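Local coordinates for protein beta-lactamase (Francisella tularensis subsp. tularensis, PDB 3P09) that probably hydrolyses the amide bond of beta-lactam antibiotics to give substituted beta-amino acids, as a member of the class A beta-lactamase family, at residues 73-78 and 196-201; 118-123 and 206-211; 184-189 and 252-257. One frame throughout, in Å; residues are numbered along the deposited sequence.

Interaction 1 of 3, residues 73-78 and 196-201; sequences AILDYD and KKHKDI. With SO4 (sulfate ion), chain C.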
loop_
_atom_site.group_PDB
_atom_site.type_symbol
_atom_site.label_atom_id
_atom_site.label_comp_id
_atom_site.label_asym_id
_atom_site.label_seq_id
_atom_site.Cartn_x
_atom_site.Cartn_y
_atom_site.Cartn_z
ATOM N N ALA A 73 7.596 -9.440 0.095
ATOM C CA ALA A 73 7.978 -10.705 0.708
ATOM C C ALA A 73 8.143 -11.802 -0.333
ATOM O O ALA A 73 9.050 -12.626 -0.249
ATOM C CB ALA A 73 6.946 -11.117 1.751
ATOM N N ILE A 74 7.236 -11.832 -1.301
ATOM C CA ILE A 74 7.312 -12.826 -2.360
ATOM C C ILE A 74 8.583 -12.643 -3.184
ATOM O O ILE A 74 9.248 -13.616 -3.544
ATOM C CB ILE A 74 6.069 -12.739 -3.270
ATOM C CG1 ILE A 74 4.833 -13.217 -2.501
ATOM C CG2 ILE A 74 6.274 -13.548 -4.567
ATOM C CD1 ILE A 74 4.798 -14.734 -2.306
ATOM N N LEU A 75 8.934 -11.396 -3.476
ATOM C CA LEU A 75 10.141 -11.123 -4.264
ATOM C C LEU A 75 11.405 -11.516 -3.504
ATOM O O LEU A 75 12.372 -12.027 -4.087
ATOM C CB LEU A 75 10.194 -9.647 -4.659
ATOM C CG LEU A 75 9.095 -9.221 -5.643
ATOM C CD1 LEU A 75 9.007 -7.716 -5.777
ATOM C CD2 LEU A 75 9.343 -9.856 -6.995
ATOM N N ASP A 76 11.398 -11.268 -2.202
ATOM C CA ASP A 76 12.509 -11.657 -1.350
ATOM C C ASP A 76 12.598 -13.183 -1.387
ATOM O O ASP A 76 13.678 -13.752 -1.532
ATOM C CB ASP A 76 12.265 -11.126 0.072
ATOM C CG ASP A 76 13.226 -11.704 1.108
ATOM O OD1 ASP A 76 14.296 -11.101 1.336
ATOM O OD2 ASP A 76 12.894 -12.742 1.722
ATOM N N TYR A 77 11.446 -13.842 -1.283
ATOM C CA TYR A 77 11.400 -15.305 -1.333
ATOM C C TYR A 77 12.050 -15.801 -2.617
ATOM O O TYR A 77 12.889 -16.714 -2.604
ATOM C CB TYR A 77 9.952 -15.793 -1.258
ATOM C CG TYR A 77 9.805 -17.282 -1.033
ATOM C CD1 TYR A 77 9.736 -17.802 0.254
ATOM C CD2 TYR A 77 9.744 -18.165 -2.100
ATOM C CE1 TYR A 77 9.608 -19.165 0.474
ATOM C CE2 TYR A 77 9.608 -19.536 -1.891
ATOM C CZ TYR A 77 9.539 -20.025 -0.602
ATOM O OH TYR A 77 9.411 -21.379 -0.382
ATOM N N ASP A 78 11.689 -15.172 -3.728
ATOM C CA ASP A 78 12.222 -15.566 -5.027
ATOM C C ASP A 78 13.743 -15.455 -5.057
ATOM O O ASP A 78 14.425 -16.295 -5.649
ATOM C CB ASP A 78 11.600 -14.744 -6.161
ATOM C CG ASP A 78 12.161 -15.125 -7.524
ATOM O OD1 ASP A 78 11.778 -16.195 -8.042
ATOM O OD2 ASP A 78 12.984 -14.364 -8.075
ATOM N N LYS A 196 18.764 -5.389 -7.620
ATOM C CA LYS A 196 18.321 -4.548 -8.726
ATOM C C LYS A 196 17.184 -5.170 -9.529
ATOM O O LYS A 196 16.187 -4.514 -9.803
ATOM C CB LYS A 196 19.472 -4.182 -9.663
ATOM C CG LYS A 196 19.030 -3.269 -10.804
ATOM C CD LYS A 196 20.168 -2.965 -11.768
ATOM C CE LYS A 196 19.813 -1.799 -12.682
ATOM N NZ LYS A 196 18.525 -2.015 -13.411
ATOM N N LYS A 197 17.328 -6.427 -9.924
ATOM C CA LYS A 197 16.289 -7.039 -10.747
ATOM C C LYS A 197 14.939 -7.038 -10.036
ATOM O O LYS A 197 13.897 -6.806 -10.654
ATOM C CB LYS A 197 16.659 -8.464 -11.151
ATOM C CG LYS A 197 15.641 -9.087 -12.093
ATOM C CD LYS A 197 16.187 -10.329 -12.789
ATOM C CE LYS A 197 16.018 -11.569 -11.929
ATOM N NZ LYS A 197 14.585 -11.818 -11.612
ATOM N N HIS A 198 14.953 -7.307 -8.736
ATOM C CA HIS A 198 13.698 -7.422 -7.998
ATOM C C HIS A 198 13.104 -6.082 -7.610
ATOM O O HIS A 198 11.880 -5.956 -7.533
ATOM C CB HIS A 198 13.845 -8.337 -6.781
ATOM C CG HIS A 198 14.070 -9.772 -7.145
ATOM N ND1 HIS A 198 15.308 -10.262 -7.500
ATOM C CD2 HIS A 198 13.210 -10.813 -7.237
ATOM C CE1 HIS A 198 15.205 -11.550 -7.781
ATOM N NE2 HIS A 198 13.941 -11.909 -7.635
ATOM N N LYS A 199 13.958 -5.086 -7.364
ATOM C CA LYS A 199 13.465 -3.721 -7.214
ATOM C C LYS A 199 12.715 -3.274 -8.477
ATOM O O LYS A 199 11.615 -2.728 -8.399
ATOM C CB LYS A 199 14.607 -2.747 -6.882
ATOM C CG LYS A 199 15.133 -2.918 -5.456
ATOM C CD LYS A 199 16.081 -1.804 -5.045
ATOM C CE LYS A 199 17.492 -2.079 -5.483
ATOM N NZ LYS A 199 18.434 -1.331 -4.602
ATOM N N ASP A 200 13.309 -3.518 -9.641
ATOM C CA ASP A 200 12.706 -3.064 -10.887
ATOM C C ASP A 200 11.326 -3.711 -11.090
ATOM O O ASP A 200 10.385 -3.085 -11.574
ATOM C CB ASP A 200 13.643 -3.354 -12.063
ATOM C CG ASP A 200 14.858 -2.420 -12.093
ATOM O OD1 ASP A 200 14.820 -1.361 -11.424
ATOM O OD2 ASP A 200 15.850 -2.740 -12.790
ATOM N N ILE A 201 11.207 -4.963 -10.683
ATOM C CA ILE A 201 9.951 -5.696 -10.820
ATOM C C ILE A 201 8.902 -5.110 -9.900
ATOM O O ILE A 201 7.737 -4.907 -10.286
ATOM C CB ILE A 201 10.165 -7.194 -10.485
ATOM C CG1 ILE A 201 10.983 -7.861 -11.607
ATOM C CG2 ILE A 201 8.827 -7.897 -10.300
ATOM C CD1 ILE A 201 11.491 -9.260 -11.272
HETATM S S SO4 C . 22.396 -5.822 -5.656
HETATM O O1 SO4 C . 21.587 -4.812 -6.339
HETATM O O2 SO4 C . 21.836 -6.107 -4.338
HETATM O O3 SO4 C . 22.410 -7.040 -6.461
HETATM O O4 SO4 C . 23.763 -5.341 -5.485
#
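The carboxylate of D78 reaches the NE2 corner of the H198 imidazole, the two side chains crossing at about a right angle with their planes 48° apart. D78 OD2 and L75 CD2 both lie in the ring plane at its rim, the latter 4.0 Å from H198 CD2; the backbone O of L75 approaches obliquely, 3.5 Å from the same carbon. This is a His-carboxylate hydrogen bond between two nearly antiparallel helices of the all-helical part of the class A beta-lactamase fold; the segment axes come within 10.3 Å at an angle of 153°. H198 NE2 donates to D78 OD2 over 2.7 Å in an essentially straight line, and OD2 accepts through its anti lone pair. CG of D78 stands anti to its backbone N (chi1 179°), which carries the carboxylate across to the ring. H198 ND1 is hydrogen-bonded to D195 OD1, and D78 OD1 takes the backbone N-H of L85, so both groups are held from two directions; two carboxylates on one imidazole would be expected to favour its protonated form. Beside this pair, L75 runs alongside the ring in the opposite sense and meets I201 at a slant, L75 CD2 resting 3.9 Å from I201 CG2.

Interaction 2 of 3, residues 118-123 and 206-211; sequences LNYAAI and LQDNNT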
loop_
_atom_site.group_PDB
_atom_site.type_symbol
_atom_site.label_atom_id
_atom_site.label_comp_id
_atom_site.label_asym_id
_atom_site.label_seq_id
_atom_site.Cartn_x
_atom_site.Cartn_y
_atom_site.Cartn_z
ATOM N N LEU A 118 0.330 -13.356 -10.103
ATOM C CA LEU A 118 -0.448 -13.157 -8.882
ATOM C C LEU A 118 0.025 -11.908 -8.156
ATOM O O LEU A 118 -0.771 -11.207 -7.549
ATOM C CB LEU A 118 -0.353 -14.385 -7.965
ATOM C CG LEU A 118 -1.134 -15.591 -8.488
ATOM C CD1 LEU A 118 -0.582 -16.926 -7.958
ATOM C CD2 LEU A 118 -2.604 -15.432 -8.139
ATOM N N ASN A 119 1.328 -11.641 -8.211
ATOM C CA ASN A 119 1.855 -10.404 -7.649
ATOM C C ASN A 119 1.201 -9.200 -8.300
ATOM O O ASN A 119 0.779 -8.276 -7.623
ATOM C CB ASN A 119 3.366 -10.297 -7.857
ATOM C CG ASN A 119 4.155 -11.161 -6.907
ATOM O OD1 ASN A 119 3.650 -11.599 -5.868
ATOM N ND2 ASN A 119 5.422 -11.378 -7.233
ATOM N N TYR A 120 1.159 -9.211 -9.635
ATOM C CA TYR A 120 0.547 -8.131 -10.394
ATOM C C TYR A 120 -0.891 -7.944 -9.955
ATOM O O TYR A 120 -1.334 -6.829 -9.686
ATOM C CB TYR A 120 0.645 -8.451 -11.897
ATOM C CG TYR A 120 -0.233 -7.613 -12.790
ATOM C CD1 TYR A 120 -1.511 -8.040 -13.146
ATOM C CD2 TYR A 120 0.215 -6.402 -13.297
ATOM C CE1 TYR A 120 -2.320 -7.271 -13.987
ATOM C CE2 TYR A 120 -0.593 -5.628 -14.135
ATOM C CZ TYR A 120 -1.852 -6.070 -14.476
ATOM O OH TYR A 120 -2.648 -5.294 -15.311
ATOM N N ALA A 121 -1.624 -9.050 -9.871
ATOM C CA ALA A 121 -3.014 -9.025 -9.432
ATOM C C ALA A 121 -3.160 -8.431 -8.029
ATOM O O ALA A 121 -4.060 -7.620 -7.794
ATOM C CB ALA A 121 -3.589 -10.429 -9.449
ATOM N N ALA A 122 -2.297 -8.859 -7.103
ATOM C CA ALA A 122 -2.351 -8.389 -5.717
ATOM C C ALA A 122 -2.113 -6.886 -5.623
ATOM O O ALA A 122 -2.783 -6.189 -4.852
ATOM C CB ALA A 122 -1.345 -9.141 -4.840
ATOM N N ILE A 123 -1.159 -6.386 -6.401
ATOM C CA ILE A 123 -0.872 -4.949 -6.396
ATOM C C ILE A 123 -2.038 -4.158 -6.978
ATOM O O ILE A 123 -2.282 -3.016 -6.599
ATOM C CB ILE A 123 0.420 -4.639 -7.162
ATOM C CG1 ILE A 123 1.623 -5.239 -6.419
ATOM C CG2 ILE A 123 0.582 -3.140 -7.361
ATOM C CD1 ILE A 123 1.781 -4.754 -4.959
ATOM N N LEU A 206 3.910 -1.558 -9.145
ATOM C CA LEU A 206 3.300 -0.376 -8.541
ATOM C C LEU A 206 2.864 0.627 -9.604
ATOM O O LEU A 206 1.813 1.275 -9.486
ATOM C CB LEU A 206 4.295 0.282 -7.591
ATOM C CG LEU A 206 4.591 -0.456 -6.286
ATOM C CD1 LEU A 206 5.664 0.330 -5.554
ATOM C CD2 LEU A 206 3.333 -0.617 -5.428
ATOM N N GLN A 207 3.687 0.770 -10.637
ATOM C CA GLN A 207 3.361 1.655 -11.747
ATOM C C GLN A 207 2.204 1.154 -12.608
ATOM O O GLN A 207 1.513 1.950 -13.250
ATOM C CB GLN A 207 4.599 1.902 -12.621
ATOM C CG GLN A 207 5.697 2.701 -11.893
ATOM C CD GLN A 207 6.918 2.910 -12.754
ATOM O OE1 GLN A 207 7.142 2.178 -13.708
ATOM N NE2 GLN A 207 7.717 3.918 -12.423
ATOM N N ASP A 208 2.001 -0.159 -12.637
ATOM C CA ASP A 208 0.891 -0.739 -13.393
ATOM C C ASP A 208 -0.452 -0.581 -12.684
ATOM O O ASP A 208 -1.506 -0.805 -13.284
ATOM C CB ASP A 208 1.129 -2.234 -13.636
ATOM C CG ASP A 208 2.140 -2.501 -14.729
ATOM O OD1 ASP A 208 2.504 -1.552 -15.464
ATOM O OD2 ASP A 208 2.558 -3.674 -14.855
ATOM N N ASN A 209 -0.426 -0.239 -11.397
ATOM C CA ASN A 209 -1.659 -0.143 -10.620
ATOM C C ASN A 209 -2.611 0.933 -11.138
ATOM O O ASN A 209 -2.182 2.017 -11.497
ATOM C CB ASN A 209 -1.363 0.129 -9.135
ATOM C CG ASN A 209 -2.630 0.314 -8.319
ATOM O OD1 ASN A 209 -2.739 1.236 -7.499
ATOM N ND2 ASN A 209 -3.614 -0.545 -8.563
ATOM N N ASN A 210 -3.907 0.632 -11.128
ATOM C CA ASN A 210 -4.921 1.546 -11.634
ATOM C C ASN A 210 -5.921 2.029 -10.567
ATOM O O ASN A 210 -6.795 2.837 -10.856
ATOM C CB ASN A 210 -5.680 0.893 -12.806
ATOM C CG ASN A 210 -6.283 -0.474 -12.444
ATOM O OD1 ASN A 210 -6.291 -0.884 -11.276
ATOM N ND2 ASN A 210 -6.805 -1.178 -13.453
ATOM N N THR A 211 -5.800 1.546 -9.337
ATOM C CA THR A 211 -6.826 1.868 -8.332
ATOM C C THR A 211 -6.691 3.234 -7.654
ATOM O O THR A 211 -7.626 3.687 -7.002
ATOM C CB THR A 211 -6.903 0.815 -7.216
ATOM O OG1 THR A 211 -5.672 0.817 -6.487
ATOM C CG2 THR A 211 -7.184 -0.572 -7.805
HETATM O O HOH W 1 -3.954 -1.120 -5.593
#
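Apolar packing centres on the CG2 branch of I123, which lies 4.1 Å from L206 CA and 4.2 Å from L206 CD2. The branch stands anti to the backbone N of I123, whose CG1 has chi1 -66°, and this directs the methyl at the last turn of helix 196-208. L206 sets off away from helix 115-123, but the end of its side chain comes back, bringing CD2 into contact. The same I123 methyl also meets CB of N209, just beyond the helix, at 4.2 Å. I123 also packs on F68 and V71 of helix 66-80, so it is buried among three helices.

The aromatic contact lies nearer the surface. Y120 presents an edge of its ring: CE2 is 3.8 Å from D208 OD2, which lies near the ring plane, and the carboxylate is turned 71° from that plane. With CG of Y120 anti to its backbone N (chi1 165°), the ring swings over to the aspartate. A carboxylate oxygen at a ring's C-H edge is electrostatically favourable, though the stronger partner of D208 is K204, one turn earlier, through a salt bridge.

In the class A beta-lactamase fold, the end of helix 115-123 here packs on the end of helix 196-208 and on the turn leading toward edge strand 225-232; the backbone of L206 is already hydrogen-bonded to D228 of that strand.

Polar links gather at the C-terminal end of helix 115-123. A water donates to I123 O at 2.7 Å and is hydrogen-bonded to T211 OG1, also at 2.7 Å, bridging the two segments. T211 OG1 is also hydrogen-bonded to T230 OG1, and T230 probably belongs to the K(T/S)G motif of the active site, as in class A relatives.

Interaction 3 of 3, residues 184-189 and 252-257; sequences DIYKLA and PIALGI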
loop_
_atom_site.group_PDB
_atom_site.type_symbol
_atom_site.label_atom_id
_atom_site.label_comp_id
_atom_site.label_asym_id
_atom_site.label_seq_id
_atom_site.Cartn_x
_atom_site.Cartn_y
_atom_site.Cartn_z
ATOM N N ASP A 184 8.720 1.599 4.415
ATOM C CA ASP A 184 8.651 0.261 3.812
ATOM C C ASP A 184 8.656 0.294 2.288
ATOM O O ASP A 184 9.391 -0.450 1.648
ATOM C CB ASP A 184 7.390 -0.482 4.251
ATOM C CG ASP A 184 7.457 -0.953 5.689
ATOM O OD1 ASP A 184 8.568 -0.959 6.274
ATOM O OD2 ASP A 184 6.393 -1.326 6.228
ATOM N N ILE A 185 7.808 1.133 1.707
ATOM C CA ILE A 185 7.705 1.146 0.249
ATOM C C ILE A 185 8.996 1.696 -0.349
ATOM O O ILE A 185 9.447 1.240 -1.395
ATOM C CB ILE A 185 6.459 1.934 -0.245
ATOM C CG1 ILE A 185 6.088 1.501 -1.671
ATOM C CG2 ILE A 185 6.692 3.435 -0.177
ATOM C CD1 ILE A 185 4.725 2.035 -2.136
ATOM N N TYR A 186 9.609 2.658 0.330
ATOM C CA TYR A 186 10.869 3.235 -0.159
ATOM C C TYR A 186 11.974 2.192 -0.098
ATOM O O TYR A 186 12.764 2.041 -1.032
ATOM C CB TYR A 186 11.280 4.436 0.698
ATOM C CG TYR A 186 12.477 5.176 0.141
ATOM C CD1 TYR A 186 13.771 4.835 0.518
ATOM C CD2 TYR A 186 12.311 6.202 -0.782
ATOM C CE1 TYR A 186 14.876 5.514 -0.003
ATOM C CE2 TYR A 186 13.400 6.876 -1.312
ATOM C CZ TYR A 186 14.678 6.531 -0.917
ATOM O OH TYR A 186 15.750 7.211 -1.445
ATOM N N LYS A 187 12.035 1.473 1.019
ATOM C CA LYS A 187 13.090 0.484 1.200
ATOM C C LYS A 187 12.959 -0.616 0.153
ATOM O O LYS A 187 13.958 -1.062 -0.437
ATOM C CB LYS A 187 13.051 -0.089 2.614
ATOM C CG LYS A 187 14.166 -1.072 2.924
ATOM C CD LYS A 187 14.361 -1.179 4.434
ATOM C CE LYS A 187 15.466 -2.163 4.789
ATOM N NZ LYS A 187 16.771 -1.797 4.164
ATOM N N LEU A 188 11.725 -1.031 -0.113
ATOM C CA LEU A 188 11.509 -2.090 -1.105
ATOM C C LEU A 188 11.899 -1.654 -2.525
ATOM O O LEU A 188 12.478 -2.424 -3.298
ATOM C CB LEU A 188 10.059 -2.574 -1.063
ATOM C CG LEU A 188 9.708 -3.499 0.116
ATOM C CD1 LEU A 188 8.216 -3.677 0.218
ATOM C CD2 LEU A 188 10.408 -4.863 -0.013
ATOM N N ALA A 189 11.587 -0.417 -2.874
ATOM C CA ALA A 189 11.809 0.045 -4.241
ATOM C C ALA A 189 13.248 0.521 -4.467
ATOM O O ALA A 189 13.792 0.392 -5.573
ATOM C CB ALA A 189 10.805 1.157 -4.577
ATOM N N PRO A 252 13.734 9.970 -6.766
ATOM C CA PRO A 252 12.401 9.554 -6.325
ATOM C C PRO A 252 12.148 9.798 -4.843
ATOM O O PRO A 252 13.076 9.858 -4.032
ATOM C CB PRO A 252 12.368 8.055 -6.648
ATOM C CG PRO A 252 13.794 7.643 -6.779
ATOM C CD PRO A 252 14.536 8.844 -7.283
ATOM N N ILE A 253 10.870 9.953 -4.501
ATOM C CA ILE A 253 10.467 10.106 -3.111
ATOM C C ILE A 253 9.358 9.114 -2.810
ATOM O O ILE A 253 8.743 8.561 -3.724
ATOM C CB ILE A 253 9.990 11.539 -2.808
ATOM C CG1 ILE A 253 8.881 11.957 -3.776
ATOM C CG2 ILE A 253 11.141 12.521 -2.964
ATOM C CD1 ILE A 253 7.947 12.964 -3.194
ATOM N N ALA A 254 9.122 8.844 -1.535
ATOM C CA ALA A 254 7.969 8.017 -1.178
ATOM C C ALA A 254 7.003 8.902 -0.423
ATOM O O ALA A 254 7.415 9.833 0.275
ATOM C CB ALA A 254 8.389 6.836 -0.334
ATOM N N LEU A 255 5.715 8.623 -0.561
ATOM C CA LEU A 255 4.718 9.428 0.118
ATOM C C LEU A 255 3.591 8.520 0.561
ATOM O O LEU A 255 3.002 7.824 -0.259
ATOM C CB LEU A 255 4.178 10.507 -0.826
ATOM C CG LEU A 255 2.917 11.240 -0.386
ATOM C CD1 LEU A 255 3.129 11.986 0.941
ATOM C CD2 LEU A 255 2.474 12.192 -1.485
ATOM N N GLY A 256 3.319 8.511 1.859
ATOM C CA GLY A 256 2.185 7.772 2.403
ATOM C C GLY A 256 1.168 8.755 2.950
ATOM O O GLY A 256 1.539 9.680 3.673
ATOM N N ILE A 257 -0.102 8.577 2.583
ATOM C CA ILE A 257 -1.197 9.370 3.141
ATOM C C ILE A 257 -2.287 8.413 3.611
ATOM O O ILE A 257 -2.838 7.655 2.806
ATOM C CB ILE A 257 -1.788 10.341 2.097
ATOM C CG1 ILE A 257 -0.701 11.256 1.527
ATOM C CG2 ILE A 257 -2.914 11.147 2.712
ATOM C CD1 ILE A 257 -1.191 12.184 0.422
#
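A small apolar helix-on-sheet contact joins helix 178-190 to strand 253-260, the central strand of the five-stranded antiparallel sheet. In the class A beta-lactamase fold this sheet is sandwiched between helices, and the present contact belongs to the face turned to the helical domain. The alternation of the strand makes the division plain: A254 points to helix 178-190, whereas its neighbours I253 and L255 point away and pack on the C-terminal helix 271-289, I253 against L285 and Y289, L255 against I281.

A254 provides a single methyl, and two consecutive helix residues close on it. I185 CG2 touches A254 CB at 3.8 Å. For I185, chi1 of -159° places CG1 anti to the backbone N and leaves CG2 between the backbone N and the carbonyl carbon, the more hindered site for a branch on a helix; that branch is the one that meets the strand. I185 also rests on F68 of helix 66-80.

Y186 supplies the second half of the grip. Its CB is 3.9 Å from A254 CB, and the ring follows with an edge turned to the strand, CD2 lying 4.0 Å from the same methyl, which stays near the ring plane. Since CG of Y186 is anti to its backbone N (chi1 -173°), the ring runs along the strand toward its start at P252. L44 and T46 touch Y186 from the adjoining strand 38-44 and the loop after it, and the ring of F190 meets it with planes about 55° apart.

The carbonyl oxygen of P252 is buried here with no polar partner in the model; what it meets is the edge of the tyrosine ring, with Y186 CE2 4.0 Å from P252 O.

In the fold
Together the three contacts illustrate how chemistry follows position in a two-domain fold. Interactions 1 and 2 share helix 196-208: its first turns meet helix 66-80 and its end meets helix 115-123. Interaction 3 instead sets the preceding helix, 178-190, on the five-stranded sheet. Interaction 1 is the buried one, yet combines a straight, probably charge-assisted hydrogen bond with leucine and isoleucine packing; interactions 2 and 3 are partly buried, the former combining apolar packing with a water bridge, the latter purely packing. They adjoin: L75 CD2 lies 4.2 Å from N119 ND2, L206 CD1 is 3.9 Å from I185 CD1, and the aliphatic chain of K199 packs against the backbone of L188 and A189.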